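Local atomic coordinates of CysQ, sulfite synthesis pathway protein (Bacteroides thetaiotaomicron VPI-5482, PDB entry 3B8B), a protein that probably hydrolyses the 3'-phosphate of adenosine 3',5'-bisphosphate to give AMP and phosphate, using magnesium, as a member of the inositol monophosphatase superfamily. Residues A[63-66]-A[67-71]; A[27-30]-A[31-35]; A[56-59]-A[60-63]. All blocks are in the same frame, centred on the assembly; numbering follows the deposited sequence.

Overall arrangement
The three contacts lie on the first two helices of an inositol monophosphatase fold and, for contact 3, on the loop that leads into the second; both helices lie against the six-stranded mixed sheet. Contact 2 is a stretch of helix 20-43; contact 3 opens helix 59-75 and contact 1 continues it from the shared Ala63, centres about 11 Å apart. Contacts 1 and 2, centres about 10 Å apart, touch where Ile71 CG1 packs on Ala34 CB at 3.6 Å. Contacts 2 and 3 do not meet, nearest atoms about 6 Å apart. In contact 1 the Asp64 side chain is about 3 Å from that of Glu85, a predicted magnesium ligand. Contact 3 adjoins predicted substrate residues Leu107 and Thr110.

Contact 1 (A[63-66]-A[67-71]); sequences ADRK and AHEAI. With SO4 (sulfate ion), chain D.
Arg65 O receives the backbone N of Glu69 at 2.9 Å, and Glu69 CG lies against the same oxygen at 3.3 Å. Matching i to i+4 bonds from Ala67, His68 and Ala70 carry helix 59-75 through this turn. Arg65 starts with CG anti to its backbone N (chi1 -180°) and bends at chi3, which brings the guanidinium NH2 alongside the end of Glu69. At the guanidinium edge, Arg65 NH2 donates a straight but weak hydrogen bond, part of a salt bridge, to Glu69 OE2 at 3.3 Å; Glu69 OE1 lies equally near the same nitrogen. The two flat groups are turned 57° apart. His68 swings to another side: its ND1 hydrogen-bonds Ser84 OG, while His68 NE2 donates to sulfate O4 at 2.9 Å, almost straight (176°) and in the ring plane. Lys88 N also holds that sulfate, probably from the crystallisation liquor. Ala67 and Ile71 face inward onto Pro106 and helix 20-43. Toward the metal site, Asp64 lies close to the like-charged Glu86 and Glu85, the latter a predicted magnesium ligand. With Ser84 at one nitrogen and an anion at the other, the imidazole is fixed in rotation, and the sulfate would probably encourage its protonation.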
ATOM      1  N   ALA A  63      11.822 -12.818   6.094  1.00 21.24           N
ATOM      2  CA  ALA A  63      10.814 -11.840   6.501  1.00 21.67           C
ATOM      3  C   ALA A  63       9.574 -11.889   5.620  1.00 21.54           C
ATOM      4  O   ALA A  63       8.450 -11.811   6.134  1.00 20.63           O
ATOM      5  CB  ALA A  63      11.418 -10.411   6.475  1.00 20.70           C
ATOM      6  N   ASP A  64       9.768 -11.972   4.303  1.00 21.90           N
ATOM      7  CA  ASP A  64       8.641 -12.013   3.375  0.50 22.47           C
ATOM      8  C   ASP A  64       7.794 -13.265   3.650  1.00 22.65           C
ATOM      9  O   ASP A  64       6.543 -13.204   3.688  1.00 22.51           O
ATOM     10  CB  ASP A  64       9.148 -11.979   1.931  0.50 23.54           C
ATOM     11  CG  ASP A  64       8.031 -12.089   0.912  0.50 23.46           C
ATOM     12  OD1 ASP A  64       7.352 -11.082   0.641  0.50 28.62           O
ATOM     13  OD2 ASP A  64       7.840 -13.198   0.384  0.50 29.55           O
ATOM     14  N   ARG A  65       8.470 -14.392   3.864  1.00 22.55           N
ATOM     15  CA  ARG A  65       7.750 -15.647   4.148  0.50 22.54           C
ATOM     16  C   ARG A  65       6.986 -15.564   5.463  1.00 22.13           C
ATOM     17  O   ARG A  65       5.808 -15.940   5.518  1.00 21.69           O
ATOM     18  CB  ARG A  65       8.663 -16.881   4.185  0.50 22.86           C
ATOM     19  CG  ARG A  65       7.867 -18.173   4.482  0.50 23.23           C
ATOM     20  CD  ARG A  65       8.720 -19.427   4.634  0.50 25.45           C
ATOM     21  NE  ARG A  65       9.899 -19.247   5.483  0.50 28.30           N
ATOM     22  CZ  ARG A  65       9.937 -19.352   6.808  0.50 29.02           C
ATOM     23  NH1 ARG A  65      11.096 -19.171   7.424  0.50 29.57           N
ATOM     24  NH2 ARG A  65       8.848 -19.642   7.521  0.50 30.48           N
ATOM     25  N   LYS A  66       7.631 -15.088   6.523  1.00 21.09           N
ATOM     26  CA  LYS A  66       6.971 -15.042   7.834  1.00 21.86           C
ATOM     27  C   LYS A  66       5.799 -14.041   7.816  1.00 20.35           C
ATOM     28  O   LYS A  66       4.759 -14.270   8.456  1.00 20.61           O
ATOM     29  CB  LYS A  66       7.965 -14.721   8.950  1.00 22.31           C
ATOM     30  CG  LYS A  66       8.997 -15.831   9.141  1.00 25.27           C
ATOM     31  CD  LYS A  66       9.575 -15.869  10.537  1.00 27.53           C
ATOM     32  CE  LYS A  66      10.331 -17.194  10.828  1.00 30.07           C
ATOM     33  NZ  LYS A  66       9.472 -18.420  11.030  1.00 35.03           N
ATOM     34  N   ALA A  67       5.973 -12.938   7.088  1.00 20.00           N
ATOM     35  CA  ALA A  67       4.906 -11.947   6.921  1.00 19.64           C
ATOM     36  C   ALA A  67       3.716 -12.560   6.201  1.00 19.36           C
ATOM     37  O   ALA A  67       2.565 -12.388   6.616  1.00 19.15           O
ATOM     38  CB  ALA A  67       5.429 -10.702   6.157  1.00 19.42           C
ATOM     39  N   HIS A  68       3.999 -13.257   5.108  1.00 19.54           N
ATOM     40  CA  HIS A  68       2.952 -13.941   4.342  1.00 19.65           C
ATOM     41  C   HIS A  68       2.182 -14.908   5.231  1.00 19.12           C
ATOM     42  O   HIS A  68       0.958 -14.920   5.241  1.00 19.61           O
ATOM     43  CB  HIS A  68       3.529 -14.667   3.141  1.00 19.76           C
ATOM     44  CG  HIS A  68       2.530 -15.518   2.435  1.00 21.75           C
ATOM     45  ND1 HIS A  68       1.687 -15.037   1.463  1.00 24.61           N
ATOM     46  CD2 HIS A  68       2.203 -16.812   2.615  1.00 23.28           C
ATOM     47  CE1 HIS A  68       0.885 -16.009   1.068  1.00 23.38           C
ATOM     48  NE2 HIS A  68       1.193 -17.103   1.736  1.00 25.71           N
ATOM     49  N   GLU A  69       2.910 -15.704   6.000  1.00 20.43           N
ATOM     50  CA  GLU A  69       2.289 -16.712   6.858  1.00 20.77           C
ATOM     51  C   GLU A  69       1.379 -16.061   7.893  1.00 20.34           C
ATOM     52  O   GLU A  69       0.269 -16.555   8.138  1.00 19.79           O
ATOM     53  CB  GLU A  69       3.384 -17.558   7.517  1.00 20.84           C
ATOM     54  CG  GLU A  69       4.028 -18.518   6.526  1.00 24.08           C
ATOM     55  CD  GLU A  69       5.266 -19.251   7.077  1.00 27.32           C
ATOM     56  OE1 GLU A  69       5.690 -18.949   8.228  1.00 35.32           O
ATOM     57  OE2 GLU A  69       5.818 -20.115   6.325  1.00 32.36           O
ATOM     58  N   ALA A  70       1.839 -14.954   8.493  1.00 19.70           N
ATOM     59  CA  ALA A  70       1.062 -14.213   9.491  1.00 19.63           C
ATOM     60  C   ALA A  70      -0.225 -13.670   8.882  1.00 19.60           C
ATOM     61  O   ALA A  70      -1.300 -13.715   9.489  1.00 19.75           O
ATOM     62  CB  ALA A  70       1.897 -13.058  10.093  1.00 19.59           C
ATOM     63  N   ILE A  71      -0.109 -13.164   7.667  1.00 19.12           N
ATOM     64  CA  ILE A  71      -1.258 -12.567   6.996  1.00 19.34           C
ATOM     65  C   ILE A  71      -2.283 -13.637   6.629  1.00 19.13           C
ATOM     66  O   ILE A  71      -3.451 -13.472   6.945  1.00 18.49           O
ATOM     67  CB  ILE A  71      -0.823 -11.789   5.743  1.00 19.47           C
ATOM     68  CG1 ILE A  71      -0.015 -10.555   6.161  1.00 19.41           C
ATOM     69  CG2 ILE A  71      -2.043 -11.424   4.879  1.00 19.50           C
ATOM     70  CD1 ILE A  71       0.758  -9.904   4.973  1.00 19.57           C
TER
HETATM   71  S   SO4 D 271       0.372 -20.373   0.317  1.00 89.26           S
HETATM   72  O1  SO4 D 271      -0.174 -21.730   0.249  1.00 89.58           O
HETATM   73  O2  SO4 D 271       1.829 -20.473   0.346  1.00 89.12           O
HETATM   74  O3  SO4 D 271      -0.055 -19.619  -0.865  1.00 88.60           O
HETATM   75  O4  SO4 D 271      -0.114 -19.706   1.530  1.00 88.15           O

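Contact 2 (A[27-30]-A[31-35]); sequences AIDA and ALKAG
Ile28 and Leu32 sit one turn apart on helix 20-43, the first helix of this inositol monophosphatase fold, and run side by side in the same direction. Ile28 CG2 meets Leu32 CD1 at 3.9 Å, while Leu32 CG rests on Ile28 O at 3.4 Å, its first torsion (chi1 -65°) keeping it beside the backbone N. Another side of the helix carries a charged pair. Asp29 sends its carboxylate anti to the backbone N (chi1 -169°), and the chain of Lys33, bent at chi2 and again at chi4, folds round to it in a salt bridge. An alanine in place of Asp29 would remove the carboxylate and would probably leave the Lys33 ammonium without this mate, free to swing away from the helix.

Beneath the side chains, backbone bonds from Ala31, Leu32, Lys33 and Ala34 to the carbonyls four residues earlier fix the spacing of both pairs. Farther out, Val136 and Tyr138 of strand 131-139 meet the side with Ile28 and Leu32, and Ile74 of helix 59-75 touches both Asp29 and Lys33. Ala34 presses its methyl onto Ala67 and Ile71 of that second helix. Lys33 NZ reaches Asp29 OD1 at 3.0 Å on the syn side of the carboxylate, 23° out of its plane.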
ATOM      1  N   ALA A  27      -7.901  -7.323   8.016  1.00 18.37           N
ATOM      2  CA  ALA A  27      -6.795  -6.772   7.235  1.00 18.88           C
ATOM      3  C   ALA A  27      -5.822  -5.969   8.111  1.00 19.45           C
ATOM      4  O   ALA A  27      -4.594  -6.110   8.007  1.00 19.38           O
ATOM      5  CB  ALA A  27      -7.349  -5.924   6.094  1.00 18.96           C
ATOM      6  N   ILE A  28      -6.359  -5.150   9.002  1.00 18.82           N
ATOM      7  CA  ILE A  28      -5.545  -4.361   9.923  1.00 19.44           C
ATOM      8  C   ILE A  28      -4.744  -5.294  10.835  1.00 19.34           C
ATOM      9  O   ILE A  28      -3.534  -5.157  10.999  1.00 20.61           O
ATOM     10  CB  ILE A  28      -6.416  -3.389  10.757  1.00 19.81           C
ATOM     11  CG1 ILE A  28      -7.010  -2.304   9.841  1.00 21.20           C
ATOM     12  CG2 ILE A  28      -5.604  -2.829  11.930  1.00 20.26           C
ATOM     13  CD1 ILE A  28      -8.016  -1.410  10.504  1.00 21.84           C
ATOM     14  N   ASP A  29      -5.440  -6.259  11.439  1.00 19.38           N
ATOM     15  CA  ASP A  29      -4.836  -7.261  12.330  1.00 19.23           C
ATOM     16  C   ASP A  29      -3.695  -7.968  11.600  1.00 19.25           C
ATOM     17  O   ASP A  29      -2.569  -8.056  12.121  1.00 19.57           O
ATOM     18  CB  ASP A  29      -5.967  -8.235  12.727  1.00 18.82           C
ATOM     19  CG  ASP A  29      -5.614  -9.211  13.850  1.00 20.83           C
ATOM     20  OD1 ASP A  29      -4.491  -9.186  14.403  1.00 24.84           O
ATOM     21  OD2 ASP A  29      -6.502 -10.080  14.170  1.00 20.77           O
ATOM     22  N   ALA A  30      -3.987  -8.451  10.398  1.00 18.87           N
ATOM     23  CA  ALA A  30      -2.995  -9.168   9.599  1.00 19.09           C
ATOM     24  C   ALA A  30      -1.755  -8.297   9.304  1.00 19.16           C
ATOM     25  O   ALA A  30      -0.609  -8.776   9.374  1.00 19.45           O
ATOM     26  CB  ALA A  30      -3.604  -9.619   8.306  1.00 18.98           C
ATOM     27  N   ALA A  31      -1.996  -7.044   8.927  1.00 19.90           N
ATOM     28  CA  ALA A  31      -0.893  -6.157   8.563  1.00 19.49           C
ATOM     29  C   ALA A  31       0.028  -5.941   9.764  1.00 19.92           C
ATOM     30  O   ALA A  31       1.262  -5.911   9.631  1.00 20.88           O
ATOM     31  CB  ALA A  31      -1.432  -4.786   8.061  1.00 19.22           C
ATOM     32  N   LEU A  32      -0.557  -5.719  10.935  1.00 19.23           N
ATOM     33  CA  LEU A  32       0.239  -5.503  12.144  1.00 19.52           C
ATOM     34  C   LEU A  32       1.014  -6.756  12.542  1.00 20.24           C
ATOM     35  O   LEU A  32       2.173  -6.690  12.962  1.00 20.44           O
ATOM     36  CB  LEU A  32      -0.658  -5.047  13.285  1.00 20.30           C
ATOM     37  CG  LEU A  32      -1.323  -3.690  13.069  1.00 19.98           C
ATOM     38  CD1 LEU A  32      -2.416  -3.390  14.145  1.00 19.93           C
ATOM     39  CD2 LEU A  32      -0.298  -2.539  13.028  1.00 20.54           C
ATOM     40  N   LYS A  33       0.362  -7.912  12.444  1.00 20.16           N
ATOM     41  CA  LYS A  33       1.034  -9.164  12.740  1.00 21.24           C
ATOM     42  C   LYS A  33       2.235  -9.373  11.789  1.00 19.83           C
ATOM     43  O   LYS A  33       3.331  -9.788  12.234  1.00 20.40           O
ATOM     44  CB  LYS A  33       0.054 -10.338  12.635  1.00 22.23           C
ATOM     45  CG  LYS A  33      -1.092 -10.329  13.689  1.00 26.74           C
ATOM     46  CD  LYS A  33      -0.761 -10.982  14.964  1.00 31.60           C
ATOM     47  CE  LYS A  33      -1.972 -10.964  15.958  1.00 30.59           C
ATOM     48  NZ  LYS A  33      -3.284 -11.628  15.539  1.00 32.06           N
ATOM     49  N   ALA A  34       2.032  -9.125  10.496  1.00 19.64           N
ATOM     50  CA  ALA A  34       3.118  -9.219   9.523  1.00 20.13           C
ATOM     51  C   ALA A  34       4.240  -8.260   9.894  1.00 19.39           C
ATOM     52  O   ALA A  34       5.433  -8.599   9.850  1.00 18.87           O
ATOM     53  CB  ALA A  34       2.607  -8.929   8.090  1.00 20.30           C
ATOM     54  N   GLY A  35       3.856  -7.048  10.240  1.00 20.12           N
ATOM     55  CA  GLY A  35       4.799  -6.020  10.656  1.00 20.25           C
ATOM     56  C   GLY A  35       5.716  -6.477  11.768  1.00 20.91           C
ATOM     57  O   GLY A  35       6.927  -6.261  11.715  1.00 20.67           O
TER

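Contact 3 (A[56-59]-A[60-63]); sequences DNSP and LTIA
Ser58 is the N-cap of helix 59-75, the residue at which the loop following helix 20-43 turns into regular helix. Its carbonyl O takes the first i to i+4 bond, from Ile62 N at 3.0 Å with an N-H...O angle of 169°, and Pro59 O receives Ala63 N in the next. Pro59, lacking an N-H to donate, fits the first helical turn, and its ring packs on Phe49 and Ile41.

The serine hydroxyl lies between the backbone N and the carbonyl carbon (chi1 80°), which turns it back over the start of the helix. There Ser58 OG sits 3.1 Å from Thr61 N and 3.0 Å from Thr61 OG1. The firmer anchor for Thr61 is in the loop: its OG1 hydrogen-bonds Ala55 O, and Ser58 OG reaches the same carbonyl oxygen in a weak bond. Ala55 O thus ties the loop to the first turn mainly through the Thr61 hydroxyl, with the weak bond from Ser58 OG in addition.

Leu60 turns its branched end away from the loop, onto Leu107 and the side chains of Thr110, Phe113 and Ile114, so the start of this helix borders the predicted substrate-binding residues Leu107 and Thr110. Hydrocarbon lies along the loop carbonyls as well. Thr61 CG2, anti to its own backbone N, comes to 3.5 Å from Asp56 O. Ile62 lays CG1 against Ser58 O at 3.3 Å, and its terminal CD1 extends to Asn57 O at 3.6 Å.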
ATOM      1  N   ASP A  56      17.567 -18.295  -0.058  1.00 45.70           N
ATOM      2  CA  ASP A  56      16.608 -18.936   0.863  1.00 45.32           C
ATOM      3  C   ASP A  56      16.703 -18.452   2.302  1.00 44.54           C
ATOM      4  O   ASP A  56      15.693 -18.400   3.005  1.00 44.91           O
ATOM      5  CB  ASP A  56      16.814 -20.461   0.894  1.00 46.24           C
ATOM      6  CG  ASP A  56      16.212 -21.168  -0.311  1.00 48.79           C
ATOM      7  OD1 ASP A  56      15.685 -20.471  -1.218  1.00 51.90           O
ATOM      8  OD2 ASP A  56      16.270 -22.429  -0.341  1.00 51.55           O
ATOM      9  N   ASN A  57      17.918 -18.142   2.743  1.00 42.85           N
ATOM     10  CA  ASN A  57      18.155 -17.753   4.129  1.00 41.69           C
ATOM     11  C   ASN A  57      18.474 -16.268   4.296  1.00 38.62           C
ATOM     12  O   ASN A  57      18.940 -15.848   5.360  1.00 38.16           O
ATOM     13  CB  ASN A  57      19.276 -18.605   4.722  1.00 41.85           C
ATOM     14  CG  ASN A  57      20.632 -18.317   4.092  1.00 43.12           C
ATOM     15  OD1 ASN A  57      20.730 -17.672   3.038  1.00 45.05           O
ATOM     16  ND2 ASN A  57      21.691 -18.811   4.735  1.00 46.06           N
ATOM     17  N   SER A  58      18.234 -15.469   3.258  1.00 35.64           N
ATOM     18  CA  SER A  58      18.423 -14.043   3.396  1.00 33.15           C
ATOM     19  C   SER A  58      17.347 -13.507   4.345  1.00 31.81           C
ATOM     20  O   SER A  58      16.225 -14.045   4.397  1.00 30.03           O
ATOM     21  CB  SER A  58      18.390 -13.313   2.045  1.00 33.58           C
ATOM     22  OG  SER A  58      17.074 -13.083   1.564  1.00 33.94           O
ATOM     23  N   PRO A  59      17.698 -12.479   5.135  1.00 30.52           N
ATOM     24  CA  PRO A  59      16.711 -11.756   5.935  1.00 29.37           C
ATOM     25  C   PRO A  59      15.456 -11.383   5.156  1.00 27.75           C
ATOM     26  O   PRO A  59      14.346 -11.501   5.692  1.00 26.48           O
ATOM     27  CB  PRO A  59      17.468 -10.498   6.357  1.00 29.55           C
ATOM     28  CG  PRO A  59      18.883 -10.929   6.433  1.00 31.32           C
ATOM     29  CD  PRO A  59      19.065 -11.965   5.358  1.00 30.91           C
ATOM     30  N   LEU A  60      15.613 -10.940   3.912  1.00 26.54           N
ATOM     31  CA  LEU A  60      14.476 -10.537   3.114  1.00 26.73           C
ATOM     32  C   LEU A  60      13.548 -11.734   2.845  1.00 25.80           C
ATOM     33  O   LEU A  60      12.341 -11.652   3.024  1.00 25.07           O
ATOM     34  CB  LEU A  60      14.902  -9.905   1.792  1.00 26.80           C
ATOM     35  CG  LEU A  60      13.735  -9.491   0.883  1.00 26.24           C
ATOM     36  CD1 LEU A  60      12.852  -8.354   1.481  1.00 27.94           C
ATOM     37  CD2 LEU A  60      14.240  -9.121  -0.506  1.00 28.94           C
ATOM     38  N   THR A  61      14.134 -12.833   2.391  1.00 25.77           N
ATOM     39  CA  THR A  61      13.356 -14.005   2.051  1.00 25.55           C
ATOM     40  C   THR A  61      12.578 -14.520   3.252  1.00 24.62           C
ATOM     41  O   THR A  61      11.372 -14.806   3.149  1.00 25.08           O
ATOM     42  CB  THR A  61      14.291 -15.088   1.452  1.00 25.44           C
ATOM     43  OG1 THR A  61      14.829 -14.564   0.231  1.00 28.22           O
ATOM     44  CG2 THR A  61      13.529 -16.390   1.190  1.00 27.30           C
ATOM     45  N   ILE A  62      13.252 -14.585   4.396  1.00 23.56           N
ATOM     46  CA  ILE A  62      12.651 -15.071   5.623  1.00 23.51           C
ATOM     47  C   ILE A  62      11.543 -14.119   6.093  1.00 22.15           C
ATOM     48  O   ILE A  62      10.441 -14.544   6.419  1.00 22.47           O
ATOM     49  CB  ILE A  62      13.707 -15.276   6.726  1.00 23.81           C
ATOM     50  CG1 ILE A  62      14.732 -16.350   6.308  1.00 26.12           C
ATOM     51  CG2 ILE A  62      13.068 -15.696   8.036  1.00 23.31           C
ATOM     52  CD1 ILE A  62      15.951 -16.404   7.225  1.00 26.38           C
ATOM     53  N   ALA A  63      11.822 -12.818   6.094  1.00 21.24           N
ATOM     54  CA  ALA A  63      10.814 -11.840   6.501  1.00 21.67           C
ATOM     55  C   ALA A  63       9.574 -11.889   5.620  1.00 21.54           C
ATOM     56  O   ALA A  63       8.450 -11.811   6.134  1.00 20.63           O
ATOM     57  CB  ALA A  63      11.418 -10.411   6.475  1.00 20.70           C
TER